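Local coordinates for protein putative trimethylamine methyltransferase (Rhizobium meliloti, PDB 4YYC) that belongs to the trimethylamine methyltransferase family and probably works as a methyltransferase, at residues Asp195-His200 against Glu219-Met224; His200-Asp205 against Ala504-Leu509; Lys206-Ser211 against Ile227-Asp232; Ala238-Leu243 against Lys261-His266. All coordinates share one frame; numbering follows the deposited sequence.

Contact 1. Residues Asp195-His200 against Glu219-Met224; sequences DMVYSH and EDTVAM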
loop_
_atom_site.group_PDB
_atom_site.type_symbol
_atom_site.label_atom_id
_atom_site.label_comp_id
_atom_site.label_asym_id
_atom_site.label_seq_id
_atom_site.Cartn_x
_atom_site.Cartn_y
_atom_site.Cartn_z
ATOM N N ASP A 195 28.935 -9.391 21.323
ATOM C CA ASP A 195 27.678 -9.274 22.107
ATOM C C ASP A 195 26.425 -9.244 21.248
ATOM O O ASP A 195 25.374 -9.754 21.673
ATOM C CB ASP A 195 27.756 -8.054 23.020
ATOM C CG ASP A 195 28.842 -8.196 24.037
ATOM O OD1 ASP A 195 28.713 -9.023 24.990
ATOM O OD2 ASP A 195 29.887 -7.550 23.872
HETATM N N MSE A 196 26.552 -8.635 20.074
HETATM C CA MSE A 196 25.421 -8.515 19.130
HETATM C C MSE A 196 25.101 -9.927 18.663
HETATM O O MSE A 196 23.950 -10.350 18.742
HETATM C CB MSE A 196 25.799 -7.561 18.029
HETATM C CG MSE A 196 25.840 -6.122 18.536
HETATM SE SE MSE A 196 26.968 -4.982 17.358
HETATM C CE MSE A 196 25.612 -4.737 16.054
ATOM N N VAL A 197 26.088 -10.672 18.146
ATOM C CA VAL A 197 25.790 -12.044 17.706
ATOM C C VAL A 197 25.266 -12.899 18.881
ATOM O O VAL A 197 24.279 -13.638 18.765
ATOM C CB VAL A 197 27.005 -12.711 17.024
ATOM C CG1 VAL A 197 26.759 -14.198 16.782
ATOM C CG2 VAL A 197 27.357 -11.958 15.735
ATOM N N TYR A 198 25.922 -12.800 20.023
ATOM C CA TYR A 198 25.496 -13.556 21.194
ATOM C C TYR A 198 24.036 -13.282 21.527
ATOM O O TYR A 198 23.285 -14.203 21.883
ATOM C CB TYR A 198 26.351 -13.232 22.405
ATOM C CG TYR A 198 25.920 -14.004 23.652
ATOM C CD1 TYR A 198 26.275 -15.347 23.822
ATOM C CD2 TYR A 198 25.145 -13.421 24.618
ATOM C CE1 TYR A 198 25.905 -16.058 24.972
ATOM C CE2 TYR A 198 24.737 -14.112 25.751
ATOM C CZ TYR A 198 25.108 -15.439 25.926
ATOM O OH TYR A 198 24.675 -16.086 27.068
ATOM N N SER A 199 23.632 -12.019 21.413
ATOM C CA SER A 199 22.238 -11.635 21.739
ATOM C C SER A 199 21.223 -12.363 20.861
ATOM O O SER A 199 20.188 -12.811 21.335
ATOM C CB SER A 199 22.059 -10.111 21.630
ATOM O OG SER A 199 22.860 -9.491 22.594
ATOM N N HIS A 200 21.521 -12.506 19.567
ATOM C CA HIS A 200 20.663 -13.261 18.652
ATOM C C HIS A 200 20.565 -14.739 19.019
ATOM O O HIS A 200 19.589 -15.387 18.686
ATOM C CB HIS A 200 21.132 -13.109 17.205
ATOM C CG HIS A 200 20.910 -11.728 16.641
ATOM N ND1 HIS A 200 19.649 -11.232 16.390
ATOM C CD2 HIS A 200 21.771 -10.747 16.286
ATOM C CE1 HIS A 200 19.747 -10.012 15.905
ATOM N NE2 HIS A 200 21.023 -9.694 15.824
ATOM N N GLU A 219 34.897 -13.338 10.666
ATOM C CA GLU A 219 35.510 -14.587 11.112
ATOM C C GLU A 219 34.992 -14.984 12.493
ATOM O O GLU A 219 34.663 -16.155 12.739
ATOM C CB GLU A 219 37.042 -14.460 11.086
ATOM C CG GLU A 219 37.575 -14.412 9.663
ATOM C CD GLU A 219 39.036 -14.041 9.577
ATOM O OE1 GLU A 219 39.606 -13.599 10.587
ATOM O OE2 GLU A 219 39.621 -14.236 8.487
ATOM N N ASP A 220 34.883 -14.003 13.382
ATOM C CA ASP A 220 34.322 -14.285 14.710
ATOM C C ASP A 220 32.874 -14.802 14.634
ATOM O O ASP A 220 32.495 -15.705 15.389
ATOM C CB ASP A 220 34.345 -13.060 15.618
ATOM C CG ASP A 220 35.744 -12.667 16.087
ATOM O OD1 ASP A 220 36.717 -13.460 16.034
ATOM O OD2 ASP A 220 35.904 -11.518 16.580
ATOM N N THR A 221 32.063 -14.234 13.735
ATOM C CA THR A 221 30.700 -14.689 13.572
ATOM C C THR A 221 30.672 -16.148 13.151
ATOM O O THR A 221 29.920 -16.943 13.697
ATOM C CB THR A 221 29.951 -13.838 12.531
ATOM O OG1 THR A 221 29.929 -12.450 12.942
ATOM C CG2 THR A 221 28.519 -14.318 12.306
ATOM N N VAL A 222 31.511 -16.499 12.185
ATOM C CA VAL A 222 31.600 -17.892 11.722
ATOM C C VAL A 222 32.027 -18.790 12.877
ATOM O O VAL A 222 31.492 -19.878 13.046
ATOM C CB VAL A 222 32.514 -18.020 10.473
ATOM C CG1 VAL A 222 32.762 -19.486 10.117
ATOM C CG2 VAL A 222 31.904 -17.286 9.297
ATOM N N ALA A 223 32.991 -18.375 13.667
ATOM C CA ALA A 223 33.458 -19.189 14.779
ATOM C C ALA A 223 32.348 -19.427 15.816
ATOM O O ALA A 223 32.196 -20.550 16.323
ATOM C CB ALA A 223 34.707 -18.549 15.421
HETATM N N MSE A 224 31.577 -18.386 16.113
HETATM C CA MSE A 224 30.456 -18.508 17.013
HETATM C C MSE A 224 29.422 -19.430 16.436
HETATM O O MSE A 224 28.863 -20.224 17.152
HETATM C CB MSE A 224 29.894 -17.130 17.291
HETATM C CG MSE A 224 30.860 -16.432 18.237
HETATM SE SE MSE A 224 30.319 -14.590 18.643
HETATM C CE MSE A 224 28.933 -15.126 19.876
#
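Met224, present as selenomethionine, and Val197 reach toward each other tip to tip between two helices. The end of Met224 carries most of the contact: CE lies 3.9 Å from Val197 CG1, and SE is 4.0 Å from the same methyl carbon. A bend at the last torsion (chi3 77°) turns CE toward the neighbouring residue of the other helix, where it meets Tyr198 N at 3.8 Å and Tyr198 CB at 4.1 Å. Tyr198 offers only this near part of its side chain; its ring leads away, and its OH is hydrogen-bonded to Asp506.

Behind these groups, the axes of segments 195-200 and 219-224, on helices 192-202 and 215-229, pass 10.6 Å apart with N-to-C directions 30° from parallel. Strand 208-209 lies between the two helices in sequence, consistent with the alternating strands and helices of the alpha/beta barrel of this family.

Val197 divides its two methyls between partners. CG1, anti to the backbone N (chi1 171°), faces Met224, while CG2 crosses obliquely to Thr221 OG1 at 3.8 Å. That hydroxyl makes no bond to Val197: it is hydrogen-bonded to Arg217 O in its own helix and to Ser211 N.

Contact 2. Residues His200-Asp205 against Ala504-Leu509; sequences HIRYSD and AIDEAL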
loop_
_atom_site.group_PDB
_atom_site.type_symbol
_atom_site.label_atom_id
_atom_site.label_comp_id
_atom_site.label_asym_id
_atom_site.label_seq_id
_atom_site.Cartn_x
_atom_site.Cartn_y
_atom_site.Cartn_z
ATOM N N HIS A 200 21.521 -12.506 19.567
ATOM C CA HIS A 200 20.663 -13.261 18.652
ATOM C C HIS A 200 20.565 -14.739 19.019
ATOM O O HIS A 200 19.589 -15.387 18.686
ATOM C CB HIS A 200 21.132 -13.109 17.205
ATOM C CG HIS A 200 20.910 -11.728 16.641
ATOM N ND1 HIS A 200 19.649 -11.232 16.390
ATOM C CD2 HIS A 200 21.771 -10.747 16.286
ATOM C CE1 HIS A 200 19.747 -10.012 15.905
ATOM N NE2 HIS A 200 21.023 -9.694 15.824
ATOM N N ILE A 201 21.573 -15.265 19.700
ATOM C CA ILE A 201 21.565 -16.675 20.100
ATOM C C ILE A 201 20.877 -16.863 21.427
ATOM O O ILE A 201 20.101 -17.822 21.576
ATOM C CB ILE A 201 23.001 -17.251 20.112
ATOM C CG1 ILE A 201 23.635 -17.103 18.739
ATOM C CG2 ILE A 201 22.976 -18.698 20.583
ATOM C CD1 ILE A 201 25.132 -17.303 18.680
ATOM N N ARG A 202 21.183 -15.981 22.378
ATOM C CA ARG A 202 20.689 -16.120 23.765
ATOM C C ARG A 202 19.199 -15.757 23.865
ATOM O O ARG A 202 18.452 -16.411 24.598
ATOM C CB ARG A 202 21.545 -15.248 24.702
ATOM C CG ARG A 202 21.194 -15.245 26.196
ATOM C CD ARG A 202 21.236 -16.623 26.858
ATOM N NE ARG A 202 20.049 -17.338 26.464
ATOM C CZ ARG A 202 19.562 -18.444 26.983
ATOM N NH1 ARG A 202 20.096 -19.024 28.060
ATOM N NH2 ARG A 202 18.459 -18.907 26.397
ATOM N N TYR A 203 18.766 -14.726 23.136
ATOM C CA TYR A 203 17.431 -14.168 23.313
ATOM C C TYR A 203 16.471 -14.530 22.208
ATOM O O TYR A 203 15.281 -14.174 22.270
ATOM C CB TYR A 203 17.505 -12.666 23.502
ATOM C CG TYR A 203 18.298 -12.286 24.736
ATOM C CD1 TYR A 203 17.759 -12.459 25.996
ATOM C CD2 TYR A 203 19.598 -11.811 24.640
ATOM C CE1 TYR A 203 18.493 -12.124 27.130
ATOM C CE2 TYR A 203 20.357 -11.485 25.759
ATOM C CZ TYR A 203 19.793 -11.628 26.999
ATOM O OH TYR A 203 20.548 -11.319 28.117
ATOM N N SER A 204 16.945 -15.286 21.219
ATOM C CA SER A 204 16.064 -15.713 20.118
ATOM C C SER A 204 16.517 -17.084 19.641
ATOM O O SER A 204 17.656 -17.499 19.942
ATOM C CB SER A 204 16.184 -14.743 18.963
ATOM O OG SER A 204 15.174 -15.015 18.000
ATOM N N ASP A 205 15.658 -17.755 18.897
ATOM C CA ASP A 205 16.040 -18.962 18.167
ATOM C C ASP A 205 15.683 -18.869 16.685
ATOM O O ASP A 205 15.655 -19.882 16.003
ATOM C CB ASP A 205 15.440 -20.215 18.816
ATOM C CG ASP A 205 13.927 -20.221 18.822
ATOM O OD1 ASP A 205 13.311 -19.281 18.323
ATOM O OD2 ASP A 205 13.361 -21.241 19.323
ATOM N N ALA A 504 26.008 -26.059 27.808
ATOM C CA ALA A 504 27.336 -26.308 27.274
ATOM C C ALA A 504 27.674 -25.382 26.104
ATOM O O ALA A 504 28.797 -24.870 25.993
ATOM C CB ALA A 504 27.460 -27.761 26.839
ATOM N N ILE A 505 26.696 -25.146 25.245
ATOM C CA ILE A 505 26.885 -24.210 24.114
ATOM C C ILE A 505 27.021 -22.791 24.629
ATOM O O ILE A 505 27.904 -22.072 24.202
ATOM C CB ILE A 505 25.732 -24.308 23.093
ATOM C CG1 ILE A 505 25.746 -25.699 22.458
ATOM C CG2 ILE A 505 25.855 -23.216 22.028
ATOM C CD1 ILE A 505 24.670 -25.957 21.415
ATOM N N ASP A 506 26.151 -22.399 25.559
ATOM C CA ASP A 506 26.242 -21.089 26.171
ATOM C C ASP A 506 27.647 -20.850 26.762
ATOM O O ASP A 506 28.270 -19.841 26.490
ATOM C CB ASP A 506 25.172 -20.946 27.237
ATOM C CG ASP A 506 24.915 -19.505 27.636
ATOM O OD1 ASP A 506 25.302 -18.573 26.899
ATOM O OD2 ASP A 506 24.280 -19.307 28.700
ATOM N N GLU A 507 28.137 -21.808 27.544
ATOM C CA GLU A 507 29.450 -21.701 28.185
ATOM C C GLU A 507 30.557 -21.565 27.139
ATOM O O GLU A 507 31.466 -20.738 27.299
ATOM C CB GLU A 507 29.696 -22.899 29.111
ATOM C CG GLU A 507 31.072 -22.982 29.724
ATOM N N ALA A 508 30.496 -22.371 26.090
ATOM C CA ALA A 508 31.493 -22.298 25.033
ATOM C C ALA A 508 31.469 -20.966 24.306
ATOM O O ALA A 508 32.508 -20.436 23.933
ATOM C CB ALA A 508 31.293 -23.422 24.034
ATOM N N LEU A 509 30.264 -20.438 24.061
ATOM C CA LEU A 509 30.179 -19.113 23.451
ATOM C C LEU A 509 30.777 -18.035 24.361
ATOM O O LEU A 509 31.488 -17.179 23.895
ATOM C CB LEU A 509 28.718 -18.756 23.137
ATOM C CG LEU A 509 28.127 -19.562 21.985
ATOM C CD1 LEU A 509 26.589 -19.430 21.983
ATOM C CD2 LEU A 509 28.762 -19.140 20.646
HETATM O O HOH W 1 22.705 -17.693 29.943
#
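Ile201 and Leu509 join the C-terminal end of helix 192-202 to the first turns of helix 503-518, a helix-on-helix contact in which the last helix of the chain packs on the helical layer outside the sheet. Their side chains meet end on through methyls, Ile201 CG2 lying 3.9 Å from Leu509 CD1. The torsions of Ile201 account for the double touch: CG2 is anti to the backbone N, and the extended CG1 branch (chi2 165°) carries CD1 alongside, to 4.2 Å from the same Leu509 methyl. Phe208 and Leu228 also pack on Ile201.

One turn back along helix 503-518, Asp506 faces Arg202, but the pair stops short of a salt bridge: NH1 of Arg202 and OD2 of Asp506 are 4.2 Å apart. Arg202 is folded rather than extended, with bends at chi2 (58°) and chi3, and its CG rests 3.8 Å above the centre of the Tyr203 ring. The other carboxylate oxygen, Asp506 OD1, is hydrogen-bonded to Tyr198 OH. A water links the two charges, donating to Asp506 OD2 at 2.6 Å and accepting only weakly from Arg202 NH1 at 3.5 Å.

Contact 3. Residues Lys206-Ser211 against Ile227-Asp232; sequences KPFMGS and ILFGDD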
loop_
_atom_site.group_PDB
_atom_site.type_symbol
_atom_site.label_atom_id
_atom_site.label_comp_id
_atom_site.label_asym_id
_atom_site.label_seq_id
_atom_site.Cartn_x
_atom_site.Cartn_y
_atom_site.Cartn_z
ATOM N N LYS A 206 15.432 -17.643 16.222
ATOM C CA LYS A 206 15.141 -17.366 14.825
ATOM C C LYS A 206 16.441 -17.129 14.072
ATOM O O LYS A 206 17.442 -16.782 14.655
ATOM C CB LYS A 206 14.188 -16.174 14.696
ATOM C CG LYS A 206 12.788 -16.447 15.206
ATOM C CD LYS A 206 11.832 -15.264 15.184
ATOM C CE LYS A 206 10.478 -15.648 15.756
ATOM N NZ LYS A 206 9.540 -14.496 15.676
ATOM N N PRO A 207 16.436 -17.293 12.744
ATOM C CA PRO A 207 17.691 -17.135 11.996
ATOM C C PRO A 207 18.219 -15.698 12.068
ATOM O O PRO A 207 17.448 -14.767 12.052
ATOM C CB PRO A 207 17.337 -17.494 10.579
ATOM C CG PRO A 207 15.926 -17.789 10.554
ATOM C CD PRO A 207 15.318 -17.738 11.905
ATOM N N PHE A 208 19.530 -15.558 12.161
ATOM C CA PHE A 208 20.149 -14.263 12.421
ATOM C C PHE A 208 21.208 -13.931 11.386
ATOM O O PHE A 208 21.614 -14.793 10.579
ATOM C CB PHE A 208 20.669 -14.216 13.859
ATOM C CG PHE A 208 21.803 -15.171 14.137
ATOM C CD1 PHE A 208 23.102 -14.823 13.828
ATOM C CD2 PHE A 208 21.572 -16.437 14.689
ATOM C CE1 PHE A 208 24.162 -15.682 14.102
ATOM C CE2 PHE A 208 22.617 -17.306 14.932
ATOM C CZ PHE A 208 23.925 -16.931 14.636
HETATM N N MSE A 209 21.674 -12.698 11.446
HETATM C CA MSE A 209 22.636 -12.143 10.496
HETATM C C MSE A 209 23.959 -11.933 11.174
HETATM O O MSE A 209 24.047 -11.761 12.393
HETATM C CB MSE A 209 22.120 -10.789 9.969
HETATM C CG MSE A 209 20.811 -10.910 9.207
HETATM SE SE MSE A 209 20.141 -9.140 8.708
HETATM C CE MSE A 209 21.315 -8.835 7.194
ATOM N N GLY A 210 25.017 -11.894 10.379
ATOM C CA GLY A 210 26.361 -11.776 10.890
ATOM C C GLY A 210 26.945 -10.400 10.859
ATOM O O GLY A 210 26.367 -9.452 10.335
ATOM N N SER A 211 28.126 -10.266 11.475
ATOM C CA SER A 211 28.797 -8.965 11.518
ATOM C C SER A 211 29.546 -8.758 10.205
ATOM O O SER A 211 30.166 -9.716 9.682
ATOM C CB SER A 211 29.795 -8.903 12.662
ATOM O OG SER A 211 30.507 -7.663 12.651
ATOM N N ILE A 227 30.455 -23.009 16.942
ATOM C CA ILE A 227 30.175 -23.426 18.320
ATOM C C ILE A 227 28.692 -23.822 18.489
ATOM O O ILE A 227 28.374 -24.817 19.139
ATOM C CB ILE A 227 30.566 -22.318 19.329
ATOM C CG1 ILE A 227 32.091 -22.202 19.391
ATOM C CG2 ILE A 227 30.016 -22.619 20.723
ATOM C CD1 ILE A 227 32.668 -20.900 19.895
ATOM N N LEU A 228 27.816 -23.043 17.893
ATOM C CA LEU A 228 26.366 -23.226 18.027
ATOM C C LEU A 228 25.817 -24.427 17.244
ATOM O O LEU A 228 25.051 -25.219 17.779
ATOM C CB LEU A 228 25.677 -21.944 17.591
ATOM C CG LEU A 228 24.173 -21.964 17.593
ATOM C CD1 LEU A 228 23.599 -22.324 18.957
ATOM C CD2 LEU A 228 23.680 -20.606 17.163
ATOM N N PHE A 229 26.207 -24.538 15.977
ATOM C CA PHE A 229 25.627 -25.506 15.023
ATOM C C PHE A 229 26.549 -26.697 14.707
ATOM O O PHE A 229 26.080 -27.719 14.165
ATOM C CB PHE A 229 25.409 -24.804 13.691
ATOM C CG PHE A 229 24.278 -23.832 13.675
ATOM C CD1 PHE A 229 22.990 -24.260 13.424
ATOM C CD2 PHE A 229 24.501 -22.465 13.840
ATOM C CE1 PHE A 229 21.931 -23.372 13.346
ATOM C CE2 PHE A 229 23.436 -21.560 13.797
ATOM C CZ PHE A 229 22.157 -22.012 13.556
ATOM N N GLY A 230 27.843 -26.576 14.989
ATOM C CA GLY A 230 28.832 -27.562 14.534
ATOM C C GLY A 230 29.658 -27.093 13.348
ATOM O O GLY A 230 29.152 -26.363 12.471
ATOM N N ASP A 231 30.927 -27.489 13.326
ATOM C CA ASP A 231 31.855 -27.028 12.298
ATOM C C ASP A 231 31.406 -27.467 10.901
ATOM O O ASP A 231 31.278 -26.629 10.006
ATOM C CB ASP A 231 33.300 -27.502 12.587
ATOM C CG ASP A 231 34.344 -26.823 11.677
ATOM O OD1 ASP A 231 34.161 -26.800 10.451
ATOM O OD2 ASP A 231 35.358 -26.282 12.181
ATOM N N ASP A 232 31.168 -28.768 10.701
ATOM C CA ASP A 232 30.781 -29.221 9.358
ATOM C C ASP A 232 29.415 -28.665 8.951
ATOM O O ASP A 232 29.223 -28.335 7.776
ATOM C CB ASP A 232 30.790 -30.737 9.213
ATOM C CG ASP A 232 32.173 -31.323 9.363
ATOM O OD1 ASP A 232 33.122 -30.828 8.715
ATOM O OD2 ASP A 232 32.322 -32.279 10.144
#
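Phe208 comes nearest both Leu228 and Phe229 through one ring carbon, CE2. The Leu228 methyl CD2 sits at the edge of the Phe208 ring, near its plane, 4.1 Å from CE2, the two side chains arriving from opposite directions. Looser is the ring pair: Phe208 CE2 lies 4.5 Å from Phe229 CE2, at the edge of the Phe229 ring and near its plane. With 73 Å² buried in all, this is a small apolar junction.

Conformation sets these positions. Phe208 CG lies between the backbone N and the carbonyl carbon (chi1 66°), the crowded position, which swings the ring out of the strand and toward the helix. Leu228 is placed by CG anti to its own backbone N and by a turn at chi2 that brings CD2 forward. Just beyond Phe229 the helix ends at Gly230, whose positive phi (103°) would press a side chain against the preceding carbonyl oxygen; the same residue is the N-cap of helix 231-236.

Further out, His200 and Ile201 of helix 192-202 pack on Phe208, Ile505 of helix 503-518 touches Leu228, and Val239 meets Phe229. Strand 208-209 is thus joined to the end of helix 215-229, which forms most of the beta-alpha-beta crossover to strand 240-245, the parallel neighbour of 208-209 in the sheet.

Contact 4. Residues Ala238-Leu243 against Lys261-His266; sequences AVTLNL and KVYARH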
loop_
_atom_site.group_PDB
_atom_site.type_symbol
_atom_site.label_atom_id
_atom_site.label_comp_id
_atom_site.label_asym_id
_atom_site.label_seq_id
_atom_site.Cartn_x
_atom_site.Cartn_y
_atom_site.Cartn_z
ATOM N N ALA A 238 23.836 -22.504 5.086
ATOM C CA ALA A 238 23.779 -21.100 5.444
ATOM C C ALA A 238 23.034 -20.955 6.784
ATOM O O ALA A 238 21.878 -21.398 6.927
ATOM C CB ALA A 238 23.056 -20.286 4.358
ATOM N N VAL A 239 23.703 -20.358 7.754
ATOM C CA VAL A 239 23.080 -20.016 9.037
ATOM C C VAL A 239 23.048 -18.514 9.263
ATOM O O VAL A 239 22.467 -18.060 10.240
ATOM C CB VAL A 239 23.747 -20.705 10.244
ATOM C CG1 VAL A 239 23.665 -22.229 10.123
ATOM C CG2 VAL A 239 25.186 -20.277 10.428
ATOM N N THR A 240 23.654 -17.754 8.358
ATOM C CA THR A 240 23.640 -16.290 8.394
ATOM C C THR A 240 23.377 -15.740 6.992
ATOM O O THR A 240 23.815 -16.326 5.976
ATOM C CB THR A 240 24.966 -15.696 8.912
ATOM O OG1 THR A 240 26.043 -16.257 8.157
ATOM C CG2 THR A 240 25.157 -16.003 10.339
ATOM N N LEU A 241 22.641 -14.631 6.958
ATOM C CA LEU A 241 22.657 -13.689 5.834
ATOM C C LEU A 241 23.433 -12.471 6.282
ATOM O O LEU A 241 23.315 -12.047 7.435
ATOM C CB LEU A 241 21.231 -13.255 5.416
ATOM C CG LEU A 241 20.667 -14.082 4.267
ATOM C CD1 LEU A 241 20.541 -15.561 4.614
ATOM C CD2 LEU A 241 19.289 -13.573 3.853
ATOM N N ASN A 242 24.206 -11.883 5.370
ATOM C CA ASN A 242 25.188 -10.870 5.719
ATOM C C ASN A 242 25.124 -9.735 4.752
ATOM O O ASN A 242 25.152 -9.962 3.553
ATOM C CB ASN A 242 26.562 -11.519 5.796
ATOM C CG ASN A 242 26.567 -12.669 6.765
ATOM O OD1 ASN A 242 26.482 -12.422 7.960
ATOM N ND2 ASN A 242 26.532 -13.903 6.273
ATOM N N LEU A 243 24.963 -8.515 5.238
ATOM C CA LEU A 243 24.728 -7.379 4.371
ATOM C C LEU A 243 26.011 -6.875 3.744
ATOM O O LEU A 243 26.880 -6.382 4.440
ATOM C CB LEU A 243 24.029 -6.272 5.148
ATOM C CG LEU A 243 23.614 -5.046 4.359
ATOM C CD1 LEU A 243 22.638 -5.371 3.268
ATOM C CD2 LEU A 243 22.948 -4.090 5.357
ATOM N N LYS A 261 34.278 -12.029 1.297
ATOM C CA LYS A 261 35.227 -13.140 1.120
ATOM C C LYS A 261 35.127 -14.169 2.280
ATOM O O LYS A 261 35.132 -15.402 2.038
ATOM C CB LYS A 261 36.667 -12.631 0.949
ATOM C CG LYS A 261 36.847 -11.866 -0.340
ATOM C CD LYS A 261 38.262 -11.426 -0.667
ATOM C CE LYS A 261 38.858 -10.478 0.318
ATOM N NZ LYS A 261 40.235 -10.099 -0.141
ATOM N N VAL A 262 34.993 -13.683 3.512
ATOM C CA VAL A 262 34.865 -14.612 4.627
ATOM C C VAL A 262 33.602 -15.446 4.512
ATOM O O VAL A 262 33.634 -16.659 4.574
ATOM C CB VAL A 262 34.867 -13.868 5.984
ATOM C CG1 VAL A 262 34.528 -14.800 7.151
ATOM C CG2 VAL A 262 36.176 -13.112 6.196
ATOM N N TYR A 263 32.460 -14.776 4.379
ATOM C CA TYR A 263 31.215 -15.495 4.340
ATOM C C TYR A 263 31.077 -16.436 3.155
ATOM O O TYR A 263 30.665 -17.601 3.342
ATOM C CB TYR A 263 30.051 -14.514 4.419
ATOM C CG TYR A 263 29.946 -13.892 5.814
ATOM C CD1 TYR A 263 29.826 -14.707 6.924
ATOM C CD2 TYR A 263 29.978 -12.517 6.020
ATOM C CE1 TYR A 263 29.695 -14.183 8.198
ATOM C CE2 TYR A 263 29.870 -12.002 7.307
ATOM C CZ TYR A 263 29.721 -12.842 8.367
ATOM O OH TYR A 263 29.606 -12.302 9.624
ATOM N N ALA A 264 31.495 -15.993 1.962
ATOM C CA ALA A 264 31.443 -16.885 0.800
ATOM C C ALA A 264 32.343 -18.106 0.967
ATOM O O ALA A 264 31.988 -19.168 0.498
ATOM C CB ALA A 264 31.745 -16.131 -0.481
ATOM N N ARG A 265 33.474 -18.000 1.655
ATOM C CA ARG A 265 34.293 -19.174 1.880
ATOM C C ARG A 265 33.710 -20.172 2.851
ATOM O O ARG A 265 34.104 -21.341 2.827
ATOM C CB ARG A 265 35.670 -18.759 2.362
ATOM C CG ARG A 265 36.553 -18.227 1.262
ATOM C CD ARG A 265 38.008 -18.319 1.669
ATOM N NE ARG A 265 38.870 -17.900 0.576
ATOM C CZ ARG A 265 39.373 -16.675 0.412
ATOM N NH1 ARG A 265 39.121 -15.692 1.257
ATOM N NH2 ARG A 265 40.169 -16.454 -0.641
ATOM N N HIS A 266 32.771 -19.731 3.697
ATOM C CA HIS A 266 32.123 -20.603 4.663
ATOM C C HIS A 266 30.643 -20.895 4.367
ATOM O O HIS A 266 29.929 -21.286 5.260
ATOM C CB HIS A 266 32.277 -19.965 6.046
ATOM C CG HIS A 266 33.698 -19.866 6.476
ATOM N ND1 HIS A 266 34.426 -20.963 6.847
ATOM C CD2 HIS A 266 34.533 -18.806 6.541
ATOM C CE1 HIS A 266 35.670 -20.596 7.112
ATOM N NE2 HIS A 266 35.753 -19.283 6.976
#
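Thr240, near the start of the strand, touches Tyr263 only lightly, its OG1 lying 4.2 Å from ring carbon CE1 at an oblique approach. Thr240 OG1 also accepts from Asn242 ND2, two residues on, over 3.1 Å in an almost straight bond (175° at the hydrogen), close to the amide plane. The hydroxyl is also hydrogen-bonded to Gln268 OE1.

Leu241 turns its side chain away, as alternation along a strand requires, and Asn242 comes back toward the helix. Here the strand runs parallel to its neighbours 208-209 and 269-277 in a mixed sheet: strand 240-245, helix 254-265 and strand 269-277 make a beta-alpha-beta unit, as in the alpha/beta barrel of this family, and Asn242 fills the space between strand and helix.

The Asn242 amide lies flat on the Tyr263 ring, the two planes only 4° apart, with CG 3.3 Å above the ring centre. OD1 is over the phenolic end, 3.3 Å from Tyr263 CZ, while ND2 sits over the opposite end, 3.4 Å from Tyr263 CG. The CB adds a CH-pi contact, 4.0 Å from the Tyr263 ring centroid. Besides Thr240, ND2 serves Ala269 O, and OD1 receives a weak bond from Gly210 N, so the amide is held from its rim while its face is stacked.

Tyr263 OH is hydrogen-bonded to Ser211 O. A leucine in place of Tyr263 would probably leave the Asn242 amide without its flat cover and Ser211 O without its hydroxyl partner. Tyr263 keeps its CG anti to the carbonyl carbon (chi1 -71°), extending the ring from the helix to the strand.

Contacts 1, 2 and 3 have centres about 8 to 10 Å apart; the centre of contact 4 is about 10 Å from that of contact 3 and about 19 Å from that of contact 2, which it does not touch. Contacts 1 and 2 share helix 192-202; contacts 1 and 3 share helix 215-229. Contacts 3 and 4 reach neighbouring parallel strands of one sheet, 208-209 and 240-245, and are bridged by Ser211 O and Tyr263 OH, 2.6 Å apart. Along the chain, contacts 1 and 3 alternate, contact 4 follows both, and contact 2 spans contacts 3 and 4 and crosses contact 1, bringing helix 503-518 back against helices 192-202 and 215-229 of what is probably an alpha/beta barrel.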